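Local coordinates for AAEL008620-PA odorant-binding protein (PDB 5V13) that binds juvenile hormone III in mosquito hemolymph as a secreted member of the odorant-binding protein family, at residues A42-E45 with Q46-W50; K80-P84 with E85-L89; R240-Y243 with N244-D248; S186-P189 with E190-D194. All coordinates share one frame; numbering follows the deposited sequence.

Interaction 1: residues A42-E45 with Q46-W50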
loop_
_atom_site.group_PDB
_atom_site.type_symbol
_atom_site.label_atom_id
_atom_site.label_comp_id
_atom_site.label_asym_id
_atom_site.label_seq_id
_atom_site.Cartn_x
_atom_site.Cartn_y
_atom_site.Cartn_z
ATOM N N ALA B 42 -10.900 -13.547 -30.121
ATOM C CA ALA B 42 -11.363 -12.387 -30.869
ATOM C C ALA B 42 -10.187 -11.549 -31.377
ATOM O O ALA B 42 -9.073 -11.599 -30.843
ATOM C CB ALA B 42 -12.278 -11.528 -29.996
ATOM N N SER B 43 -10.459 -10.757 -32.413
ATOM C CA SER B 43 -9.475 -9.837 -32.966
ATOM C C SER B 43 -9.027 -8.824 -31.920
ATOM O O SER B 43 -9.711 -8.567 -30.928
ATOM C CB SER B 43 -10.055 -9.075 -34.156
ATOM O OG SER B 43 -10.970 -8.090 -33.684
ATOM N N ILE B 44 -7.867 -8.216 -32.173
ATOM C CA ILE B 44 -7.366 -7.173 -31.279
ATOM C C ILE B 44 -8.283 -5.956 -31.298
ATOM O O ILE B 44 -8.480 -5.302 -30.272
ATOM C CB ILE B 44 -5.923 -6.783 -31.660
ATOM C CG1 ILE B 44 -4.945 -7.904 -31.298
ATOM C CG2 ILE B 44 -5.532 -5.483 -30.964
ATOM C CD1 ILE B 44 -4.774 -8.087 -29.801
ATOM N N GLU B 45 -8.831 -5.603 -32.464
ATOM C CA GLU B 45 -9.718 -4.441 -32.501
ATOM C C GLU B 45 -10.918 -4.655 -31.601
ATOM O O GLU B 45 -11.334 -3.743 -30.871
ATOM C CB GLU B 45 -10.184 -4.144 -33.924
ATOM C CG GLU B 45 -9.199 -3.299 -34.708
ATOM C CD GLU B 45 -7.871 -3.988 -34.824
ATOM O OE1 GLU B 45 -6.838 -3.365 -34.473
ATOM O OE2 GLU B 45 -7.882 -5.178 -35.226
ATOM N N GLN B 46 -11.476 -5.867 -31.626
ATOM C CA GLN B 46 -12.570 -6.198 -30.720
ATOM C C GLN B 46 -12.134 -6.066 -29.267
ATOM O O GLN B 46 -12.820 -5.429 -28.454
ATOM C CB GLN B 46 -13.082 -7.608 -31.015
ATOM C CG GLN B 46 -13.883 -7.706 -32.310
ATOM C CD GLN B 46 -15.304 -7.181 -32.168
ATOM O OE1 GLN B 46 -15.542 -6.117 -31.586
ATOM N NE2 GLN B 46 -16.262 -7.938 -32.694
ATOM N N LYS B 47 -10.983 -6.648 -28.921
ATOM C CA LYS B 47 -10.533 -6.585 -27.529
ATOM C C LYS B 47 -10.235 -5.157 -27.079
ATOM O O LYS B 47 -10.381 -4.842 -25.890
ATOM C CB LYS B 47 -9.305 -7.473 -27.325
ATOM C CG LYS B 47 -9.605 -8.952 -27.461
ATOM C CD LYS B 47 -8.336 -9.792 -27.380
ATOM C CE LYS B 47 -8.667 -11.277 -27.438
ATOM N NZ LYS B 47 -7.504 -12.138 -27.064
ATOM N N ILE B 48 -9.808 -4.284 -27.995
ATOM C CA ILE B 48 -9.624 -2.876 -27.640
ATOM C C ILE B 48 -10.963 -2.232 -27.293
ATOM O O ILE B 48 -11.071 -1.484 -26.312
ATOM C CB ILE B 48 -8.905 -2.124 -28.777
ATOM C CG1 ILE B 48 -7.441 -2.551 -28.853
ATOM C CG2 ILE B 48 -9.006 -0.621 -28.574
ATOM C CD1 ILE B 48 -6.715 -1.998 -30.073
ATOM N N ASN B 49 -12.007 -2.516 -28.082
ATOM C CA ASN B 49 -13.341 -2.031 -27.734
ATOM C C ASN B 49 -13.773 -2.519 -26.359
ATOM O O ASN B 49 -14.456 -1.795 -25.625
ATOM C CB ASN B 49 -14.361 -2.480 -28.775
ATOM C CG ASN B 49 -14.154 -1.811 -30.110
ATOM O OD1 ASN B 49 -13.817 -0.628 -30.182
ATOM N ND2 ASN B 49 -14.358 -2.565 -31.182
ATOM N N TRP B 50 -13.406 -3.751 -25.996
ATOM C CA TRP B 50 -13.833 -4.267 -24.700
ATOM C C TRP B 50 -13.145 -3.530 -23.558
ATOM O O TRP B 50 -13.789 -3.179 -22.560
ATOM C CB TRP B 50 -13.556 -5.764 -24.585
ATOM C CG TRP B 50 -14.180 -6.606 -25.683
ATOM C CD1 TRP B 50 -15.091 -6.206 -26.610
ATOM C CD2 TRP B 50 -13.897 -7.977 -25.962
ATOM N NE1 TRP B 50 -15.413 -7.256 -27.445
ATOM C CE2 TRP B 50 -14.694 -8.356 -27.061
ATOM C CE3 TRP B 50 -13.068 -8.935 -25.367
ATOM C CZ2 TRP B 50 -14.655 -9.644 -27.606
ATOM C CZ3 TRP B 50 -13.036 -10.219 -25.907
ATOM C CH2 TRP B 50 -13.822 -10.557 -27.011
HETATM O O HOH W 1 -10.784 -0.995 -31.704
#
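With its hydroxyl turned between the backbone N and the carbonyl carbon (chi1 74°), Ser43 reaches forward to the start of helix 44-51, and OG accepts from Gln46 N at 3.1 Å. The N-H points almost straight at the oxygen (165°), while CB and CG of Gln46 pack beside the same hydroxyl. Lys47 leaves beside its backbone N (chi1 -68°) and its straight chain carries CE back to 3.4 Å from Ala42 O; NZ is held further on by Leu37 O and Ser40 O. Ala42 CB meets the benzo end of the Trp50 indole, 3.5 Å from CH2, and one face of that indole lies over Gln46 O. On another side of the helix, Ile44 CG2 touches Ile48 CD1 at 3.8 Å. The carbonyl of Glu45 takes both Asn49 N and a water, which also reaches Asn49 OD1 weakly. Trp50 is fixed beyond this turn by a bond from NE1 to Ser61 OG and a stack with Tyr64, and it touches the bound juvenile hormone. The whole is a serine N-cap opening a short helix that carries a wall residue of the hormone pocket.

Interaction 2: residues K80-P84 with E85-L89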
loop_
_atom_site.group_PDB
_atom_site.type_symbol
_atom_site.label_atom_id
_atom_site.label_comp_id
_atom_site.label_asym_id
_atom_site.label_seq_id
_atom_site.Cartn_x
_atom_site.Cartn_y
_atom_site.Cartn_z
ATOM N N LYS B 80 -29.973 -19.461 -14.025
ATOM C CA LYS B 80 -30.124 -18.765 -15.306
ATOM C C LYS B 80 -30.648 -17.336 -15.106
ATOM O O LYS B 80 -31.685 -16.936 -15.635
ATOM C CB LYS B 80 -31.014 -19.573 -16.266
ATOM C CG LYS B 80 -30.401 -20.916 -16.680
ATOM C CD LYS B 80 -31.074 -21.519 -17.925
ATOM C CE LYS B 80 -32.469 -22.046 -17.615
ATOM N NZ LYS B 80 -32.423 -23.238 -16.717
ATOM N N ARG B 81 -29.880 -16.547 -14.350
ATOM C CA ARG B 81 -30.379 -15.260 -13.896
ATOM C C ARG B 81 -29.213 -14.353 -13.528
ATOM O O ARG B 81 -28.250 -14.800 -12.906
ATOM C CB ARG B 81 -31.295 -15.442 -12.667
ATOM C CG ARG B 81 -32.165 -14.242 -12.336
ATOM C CD ARG B 81 -32.686 -14.318 -10.892
ATOM N NE ARG B 81 -33.207 -15.642 -10.549
ATOM C CZ ARG B 81 -34.500 -15.943 -10.453
ATOM N NH1 ARG B 81 -35.423 -15.013 -10.670
ATOM N NH2 ARG B 81 -34.872 -17.179 -10.134
ATOM N N PHE B 82 -29.323 -13.077 -13.885
ATOM C CA PHE B 82 -28.490 -12.073 -13.241
ATOM C C PHE B 82 -28.937 -11.870 -11.801
ATOM O O PHE B 82 -30.098 -12.091 -11.445
ATOM C CB PHE B 82 -28.570 -10.738 -13.969
ATOM C CG PHE B 82 -27.664 -10.640 -15.158
ATOM C CD1 PHE B 82 -26.339 -10.297 -15.004
ATOM C CD2 PHE B 82 -28.146 -10.888 -16.433
ATOM C CE1 PHE B 82 -25.507 -10.199 -16.105
ATOM C CE2 PHE B 82 -27.314 -10.792 -17.538
ATOM C CZ PHE B 82 -26.001 -10.445 -17.378
ATOM N N ARG B 83 -28.004 -11.423 -10.973
ATOM C CA ARG B 83 -28.248 -11.190 -9.555
ATOM C C ARG B 83 -28.237 -9.681 -9.335
ATOM O O ARG B 83 -27.193 -9.110 -8.991
ATOM C CB ARG B 83 -27.177 -11.880 -8.701
ATOM C CG ARG B 83 -27.060 -13.389 -8.932
ATOM C CD ARG B 83 -28.274 -14.128 -8.361
ATOM N NE ARG B 83 -28.332 -14.048 -6.898
ATOM C CZ ARG B 83 -28.217 -15.090 -6.077
ATOM N NH1 ARG B 83 -28.053 -16.315 -6.560
ATOM N NH2 ARG B 83 -28.283 -14.909 -4.764
ATOM N N PRO B 84 -29.364 -8.989 -9.534
ATOM C CA PRO B 84 -29.338 -7.519 -9.448
ATOM C C PRO B 84 -28.841 -7.008 -8.108
ATOM O O PRO B 84 -28.179 -5.968 -8.066
ATOM C CB PRO B 84 -30.800 -7.121 -9.684
ATOM C CG PRO B 84 -31.604 -8.369 -9.331
ATOM C CD PRO B 84 -30.729 -9.523 -9.724
ATOM N N GLU B 85 -29.141 -7.715 -7.017
ATOM C CA GLU B 85 -28.743 -7.257 -5.687
ATOM C C GLU B 85 -27.230 -7.190 -5.535
ATOM O O GLU B 85 -26.733 -6.429 -4.693
ATOM C CB GLU B 85 -29.366 -8.167 -4.614
ATOM C CG GLU B 85 -28.659 -9.514 -4.401
ATOM C CD GLU B 85 -28.995 -10.581 -5.450
ATOM O OE1 GLU B 85 -28.488 -11.713 -5.305
ATOM O OE2 GLU B 85 -29.762 -10.302 -6.405
ATOM N N ARG B 86 -26.483 -7.959 -6.334
ATOM C CA ARG B 86 -25.021 -7.900 -6.264
ATOM C C ARG B 86 -24.485 -6.652 -6.948
ATOM O O ARG B 86 -23.495 -6.070 -6.486
ATOM C CB ARG B 86 -24.421 -9.178 -6.861
ATOM C CG ARG B 86 -24.847 -10.394 -6.008
ATOM C CD ARG B 86 -24.236 -11.714 -6.442
ATOM N NE ARG B 86 -24.695 -12.772 -5.533
ATOM C CZ ARG B 86 -24.483 -14.072 -5.721
ATOM N NH1 ARG B 86 -23.827 -14.495 -6.796
ATOM N NH2 ARG B 86 -24.932 -14.954 -4.837
ATOM N N PHE B 87 -25.132 -6.215 -8.036
ATOM C CA PHE B 87 -24.799 -4.910 -8.606
ATOM C C PHE B 87 -25.076 -3.785 -7.607
ATOM O O PHE B 87 -24.297 -2.836 -7.511
ATOM C CB PHE B 87 -25.585 -4.674 -9.899
ATOM C CG PHE B 87 -25.150 -5.551 -11.041
ATOM C CD1 PHE B 87 -25.727 -6.803 -11.242
ATOM C CD2 PHE B 87 -24.163 -5.124 -11.920
ATOM C CE1 PHE B 87 -25.319 -7.610 -12.317
ATOM C CE2 PHE B 87 -23.752 -5.921 -12.988
ATOM C CZ PHE B 87 -24.330 -7.165 -13.186
ATOM N N VAL B 88 -26.178 -3.883 -6.855
ATOM C CA VAL B 88 -26.492 -2.877 -5.840
ATOM C C VAL B 88 -25.421 -2.864 -4.760
ATOM O O VAL B 88 -24.953 -1.800 -4.327
ATOM C CB VAL B 88 -27.886 -3.128 -5.238
ATOM C CG1 VAL B 88 -28.083 -2.285 -3.956
ATOM C CG2 VAL B 88 -28.960 -2.786 -6.246
ATOM N N LEU B 89 -25.023 -4.052 -4.295
ATOM C CA LEU B 89 -24.018 -4.118 -3.243
ATOM C C LEU B 89 -22.682 -3.581 -3.738
ATOM O O LEU B 89 -21.961 -2.905 -2.992
ATOM C CB LEU B 89 -23.897 -5.555 -2.723
ATOM C CG LEU B 89 -23.223 -5.738 -1.359
ATOM C CD1 LEU B 89 -24.096 -5.207 -0.193
ATOM C CD2 LEU B 89 -22.814 -7.197 -1.143
#
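The guanidinium of Arg83 has Arg86 over one face and Glu85 at its edge. The two guanidinium groups are stacked with centres 3.9 Å apart and planes inclined by 29°, NH2 of Arg86 sitting above the rim of Arg83. At the edge, Glu85 OE1 lies in the Arg83 plane and takes two bonds side-on, from NE at 2.8 Å and from NH2 at 3.2 Å. The NE bond uses the syn lone pair, whereas NH2 comes nearly along the C-O axis. Glu85 reaches back because its CG stands between the backbone N and the carbonyl carbon (chi1 79°) and the chain bends at chi2. Its carboxylate probably offsets the like charges of the stacked arginines, and Arg86 NH1 is further bonded to Arg73 O. The Phe87 ring receives Arg83 O, Pro84 CA and Phe82 CD1 at its edge; Phe82 CD1 is 3.9 Å from Phe87 CE1. Phe82 also meets Tyr129, and Phe87 meets Phe132 edge-to-face, with Leu113 against both Phe82 and Phe87. In the backbone, Arg83 O accepts from Arg86 N at 3.0 Å, and Pro84 O accepts from Val88 N at 3.1 Å. Strand 81-82 leads through the N-cap residue Arg83 into helix 84-94, with proline in the first turn: a strand-to-helix junction with buried aromatic residues and a salt-bridge network.

Interaction 3: residues R240-Y243 with N244-D248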
loop_
_atom_site.group_PDB
_atom_site.type_symbol
_atom_site.label_atom_id
_atom_site.label_comp_id
_atom_site.label_asym_id
_atom_site.label_seq_id
_atom_site.Cartn_x
_atom_site.Cartn_y
_atom_site.Cartn_z
ATOM N N ARG B 240 -7.644 -28.854 3.035
ATOM C CA ARG B 240 -6.723 -29.862 3.547
ATOM C C ARG B 240 -6.779 -31.136 2.713
ATOM O O ARG B 240 -5.737 -31.729 2.403
ATOM C CB ARG B 240 -7.045 -30.157 5.013
ATOM C CG ARG B 240 -6.324 -31.353 5.608
ATOM C CD ARG B 240 -4.910 -30.999 6.035
ATOM N NE ARG B 240 -4.891 -29.967 7.070
ATOM C CZ ARG B 240 -3.804 -29.290 7.421
ATOM N NH1 ARG B 240 -2.648 -29.539 6.818
ATOM N NH2 ARG B 240 -3.872 -28.365 8.370
ATOM N N GLN B 241 -7.986 -31.561 2.323
ATOM C CA GLN B 241 -8.129 -32.800 1.561
ATOM C C GLN B 241 -7.479 -32.692 0.191
ATOM O O GLN B 241 -6.834 -33.641 -0.272
ATOM C CB GLN B 241 -9.606 -33.171 1.406
ATOM C CG GLN B 241 -10.249 -33.734 2.665
ATOM C CD GLN B 241 -10.232 -32.742 3.810
ATOM O OE1 GLN B 241 -10.636 -31.582 3.652
ATOM N NE2 GLN B 241 -9.735 -33.180 4.962
ATOM N N LEU B 242 -7.656 -31.558 -0.488
ATOM C CA LEU B 242 -7.017 -31.386 -1.787
ATOM C C LEU B 242 -5.499 -31.378 -1.652
ATOM O O LEU B 242 -4.787 -32.046 -2.413
ATOM C CB LEU B 242 -7.501 -30.102 -2.443
ATOM C CG LEU B 242 -6.837 -29.753 -3.779
ATOM C CD1 LEU B 242 -7.042 -30.888 -4.774
ATOM C CD2 LEU B 242 -7.433 -28.452 -4.295
ATOM N N TYR B 243 -4.986 -30.621 -0.681
ATOM C CA TYR B 243 -3.547 -30.579 -0.441
ATOM C C TYR B 243 -2.990 -31.970 -0.157
ATOM O O TYR B 243 -2.003 -32.388 -0.774
ATOM C CB TYR B 243 -3.238 -29.620 0.709
ATOM C CG TYR B 243 -1.783 -29.634 1.141
ATOM C CD1 TYR B 243 -0.832 -28.874 0.473
ATOM C CD2 TYR B 243 -1.364 -30.425 2.207
ATOM C CE1 TYR B 243 0.507 -28.891 0.869
ATOM C CE2 TYR B 243 -0.040 -30.452 2.609
ATOM C CZ TYR B 243 0.888 -29.681 1.940
ATOM O OH TYR B 243 2.201 -29.708 2.342
ATOM N N ASN B 244 -3.626 -32.717 0.758
ATOM C CA ASN B 244 -3.157 -34.065 1.069
ATOM C C ASN B 244 -3.203 -34.965 -0.161
ATOM O O ASN B 244 -2.308 -35.794 -0.369
ATOM C CB ASN B 244 -3.989 -34.681 2.202
ATOM C CG ASN B 244 -3.686 -34.068 3.564
ATOM O OD1 ASN B 244 -2.632 -33.479 3.770
ATOM N ND2 ASN B 244 -4.613 -34.220 4.503
ATOM N N CYS B 245 -4.235 -34.820 -0.992
ATOM C CA CYS B 245 -4.326 -35.671 -2.173
ATOM C C CYS B 245 -3.213 -35.347 -3.169
ATOM O O CYS B 245 -2.561 -36.257 -3.689
ATOM C CB CYS B 245 -5.708 -35.533 -2.813
ATOM S SG CYS B 245 -5.920 -36.485 -4.362
ATOM N N LEU B 246 -2.958 -34.058 -3.423
ATOM C CA LEU B 246 -1.904 -33.683 -4.364
ATOM C C LEU B 246 -0.520 -34.041 -3.829
ATOM O O LEU B 246 0.321 -34.554 -4.575
ATOM C CB LEU B 246 -1.977 -32.187 -4.678
ATOM C CG LEU B 246 -3.180 -31.714 -5.499
ATOM C CD1 LEU B 246 -3.221 -30.203 -5.568
ATOM C CD2 LEU B 246 -3.161 -32.314 -6.912
ATOM N N ARG B 247 -0.258 -33.764 -2.549
ATOM C CA ARG B 247 1.052 -34.074 -1.989
ATOM C C ARG B 247 1.344 -35.569 -2.048
ATOM O O ARG B 247 2.494 -35.967 -2.263
ATOM C CB ARG B 247 1.150 -33.551 -0.553
ATOM C CG ARG B 247 2.495 -33.824 0.105
ATOM C CD ARG B 247 2.662 -33.125 1.444
ATOM N NE ARG B 247 3.942 -33.491 2.038
ATOM C CZ ARG B 247 4.573 -32.778 2.964
ATOM N NH1 ARG B 247 4.045 -31.647 3.419
ATOM N NH2 ARG B 247 5.736 -33.201 3.433
ATOM N N ASP B 248 0.315 -36.413 -1.910
ATOM C CA ASP B 248 0.521 -37.858 -1.999
ATOM C C ASP B 248 0.899 -38.324 -3.401
ATOM O O ASP B 248 1.348 -39.465 -3.562
ATOM C CB ASP B 248 -0.736 -38.610 -1.559
ATOM C CG ASP B 248 -0.831 -38.764 -0.054
ATOM O OD1 ASP B 248 0.205 -38.645 0.637
ATOM O OD2 ASP B 248 -1.949 -39.023 0.435
#
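Asn244 lies against Arg240 one turn back, where the aliphatic part of the arginine meets the amide: Asn244 ND2 is 3.5 Å from Arg240 CG and also close to CD. The polar end of Arg240 goes elsewhere, with NH1 making a weak hydrogen bond to Pro188 O. The backbone N of Asn244 donates to Arg240 O at 2.9 Å, and its OD1 sits near CD2 of the Tyr243 ring. Cys245 follows, N bonded to Gln241 O at 2.9 Å; its CB packs over the carbonyls of Gln241 and Leu242, and SG leaves the helix for the disulfide to Cys232. Leu246 returns to the buried side, where CD1 meets Leu242 CD1 at 4.0 Å and N donates to Leu242 O. Both leucines also rest on Cys232 and on helix 211-220, through Ile214 and Tyr218.

Arg247 is bonded twice to Tyr243. Arg247 N donates to Tyr243 O at 2.8 Å, and Arg247 NH1 to Tyr243 OH at 2.9 Å along a bent path, the oxygen tilted 18° from the guanidinium plane. Both side chains start with CG anti to the backbone N (chi1 173° in Tyr243), and they run side by side in the same direction, ring and guanidinium planes nearly perpendicular at 82°. Arg247 CD lies near CZ and OH of the tyrosine, and NH2 has a further partner in Asn185 O. Four successive i to i+4 backbone bonds thus underlie an amphipathic helix, tied by the Cys232-Cys245 disulfide and packed on helices 190-199, 211-220 and 251-264.

Interaction 4: residues S186-P189 with E190-D194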
loop_
_atom_site.group_PDB
_atom_site.type_symbol
_atom_site.label_atom_id
_atom_site.label_comp_id
_atom_site.label_asym_id
_atom_site.label_seq_id
_atom_site.Cartn_x
_atom_site.Cartn_y
_atom_site.Cartn_z
ATOM N N SER B 186 6.907 -29.466 6.485
ATOM C CA SER B 186 5.847 -29.193 7.442
ATOM C C SER B 186 4.480 -29.213 6.762
ATOM O O SER B 186 4.362 -29.112 5.537
ATOM C CB SER B 186 6.081 -27.845 8.118
ATOM O OG SER B 186 6.313 -26.846 7.144
ATOM N N CYS B 187 3.434 -29.359 7.582
ATOM C CA CYS B 187 2.064 -29.359 7.090
ATOM C C CYS B 187 1.407 -28.016 7.369
ATOM O O CYS B 187 1.184 -27.675 8.542
ATOM C CB CYS B 187 1.261 -30.490 7.722
ATOM S SG CYS B 187 1.346 -31.988 6.738
ATOM N N PRO B 188 1.078 -27.239 6.344
ATOM C CA PRO B 188 0.572 -25.875 6.559
ATOM C C PRO B 188 -0.814 -25.882 7.184
ATOM O O PRO B 188 -1.548 -26.876 7.083
ATOM C CB PRO B 188 0.543 -25.288 5.138
ATOM C CG PRO B 188 1.499 -26.127 4.349
ATOM C CD PRO B 188 1.378 -27.509 4.928
ATOM N N PRO B 189 -1.217 -24.784 7.826
ATOM C CA PRO B 189 -2.574 -24.714 8.386
ATOM C C PRO B 189 -3.628 -24.652 7.293
ATOM O O PRO B 189 -3.401 -24.108 6.211
ATOM C CB PRO B 189 -2.565 -23.413 9.199
ATOM C CG PRO B 189 -1.137 -22.895 9.151
ATOM C CD PRO B 189 -0.487 -23.515 7.974
ATOM N N GLU B 190 -4.819 -25.167 7.621
ATOM C CA GLU B 190 -5.908 -25.226 6.648
ATOM C C GLU B 190 -6.312 -23.835 6.153
ATOM O O GLU B 190 -6.672 -23.668 4.982
ATOM C CB GLU B 190 -7.104 -25.952 7.269
ATOM C CG GLU B 190 -8.153 -26.430 6.277
ATOM C CD GLU B 190 -9.263 -25.418 6.066
ATOM O OE1 GLU B 190 -9.484 -24.995 4.911
ATOM O OE2 GLU B 190 -9.918 -25.041 7.061
ATOM N N ALA B 191 -6.274 -22.822 7.024
ATOM C CA ALA B 191 -6.659 -21.486 6.573
ATOM C C ALA B 191 -5.681 -20.942 5.536
ATOM O O ALA B 191 -6.086 -20.238 4.602
ATOM C CB ALA B 191 -6.766 -20.533 7.764
ATOM N N PHE B 192 -4.390 -21.248 5.681
ATOM C CA PHE B 192 -3.410 -20.814 4.688
ATOM C C PHE B 192 -3.624 -21.533 3.363
ATOM O O PHE B 192 -3.670 -20.893 2.305
ATOM C CB PHE B 192 -1.989 -21.046 5.209
ATOM C CG PHE B 192 -0.929 -20.979 4.145
ATOM C CD1 PHE B 192 -0.490 -19.755 3.651
ATOM C CD2 PHE B 192 -0.345 -22.138 3.654
ATOM C CE1 PHE B 192 0.497 -19.691 2.679
ATOM C CE2 PHE B 192 0.643 -22.085 2.683
ATOM C CZ PHE B 192 1.064 -20.860 2.185
ATOM N N LEU B 193 -3.782 -22.861 3.405
ATOM C CA LEU B 193 -4.040 -23.623 2.180
ATOM C C LEU B 193 -5.287 -23.117 1.468
ATOM O O LEU B 193 -5.295 -22.951 0.240
ATOM C CB LEU B 193 -4.173 -25.115 2.502
ATOM C CG LEU B 193 -2.901 -25.768 3.055
ATOM C CD1 LEU B 193 -3.176 -27.178 3.584
ATOM C CD2 LEU B 193 -1.797 -25.774 1.994
ATOM N N ASP B 194 -6.361 -22.878 2.220
ATOM C CA ASP B 194 -7.594 -22.392 1.610
ATOM C C ASP B 194 -7.372 -21.055 0.915
ATOM O O ASP B 194 -7.839 -20.846 -0.215
ATOM C CB ASP B 194 -8.687 -22.278 2.675
ATOM C CG ASP B 194 -10.054 -22.000 2.081
ATOM O OD1 ASP B 194 -10.556 -22.850 1.319
ATOM O OD2 ASP B 194 -10.621 -20.929 2.379
#
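Pro188 CB sits at the apolar centre of a helix N-terminus, where a Pro-Pro pair leads into helix 190-199 with Pro189 as the N-cap residue. Pro188 CB touches two side chains of the first helical turn, Phe192 CD2 at 3.6 Å and Leu193 CD2 at 3.9 Å. CD2 and CE2 of Phe192 are the ring atoms nearest this methylene; having CG anti to the backbone N (chi1 165°) brings the ring back beside the two prolines. Leu193 has its CG beside the backbone N instead (chi1 -64°), and its branch crosses the pyrrolidine of Pro188 at about a right angle, CD2 meeting CB and CG. A second pyrrolidine closes the group, with Pro189 CD 4.0 Å from Phe192 CB.

Farther out, Phe179 and Trp181 meet the Phe192 ring, and helix 169-177 also packs on it through Cys173, Glu174 and Thr177. Tyr243 lies against Pro188 and Leu193, so Phe192 faces helix 169-177 while Pro188 and Leu193 meet helix 239-247. Toward the polar margin, Asp194 turns away from the prolines to form a salt bridge with Arg198, one turn along its own helix.

With its nitrogen in a tertiary amide, neither proline has an N-H to donate, and the polar link across this junction centres on one carbonyl. Pro189 O lies near the plane of the Phe192 ring, at its edge. Pro189 O accepts a nearly straight bond (171°) from Leu193 N at 3.1 Å and a weak, strongly bent one from Phe192 N, also at 3.1 Å.

Overall arrangement
Three of the four contacts open a helix, while interaction 3 lies within one. Interactions 1 and 2 both belong to the PBP/GOBP-like part of the chain, about 27 Å apart between centres; interaction 1 is a surface contact that nevertheless supplies a pocket residue, whereas interactions 2, 3 and 4 are partly buried. Interactions 3 and 4 lie across the chain's centre from interaction 1 and touch each other, about 11 Å between centres, joining helix 239-247 to the start of helix 190-199. The three helix starts differ in chemistry: a serine hydroxyl in 42-50, paired charges in 80-89, proline packing in 186-194. Within 240-248, an arginine-tyrosine bond and a disulfide cysteine occupy the helix instead.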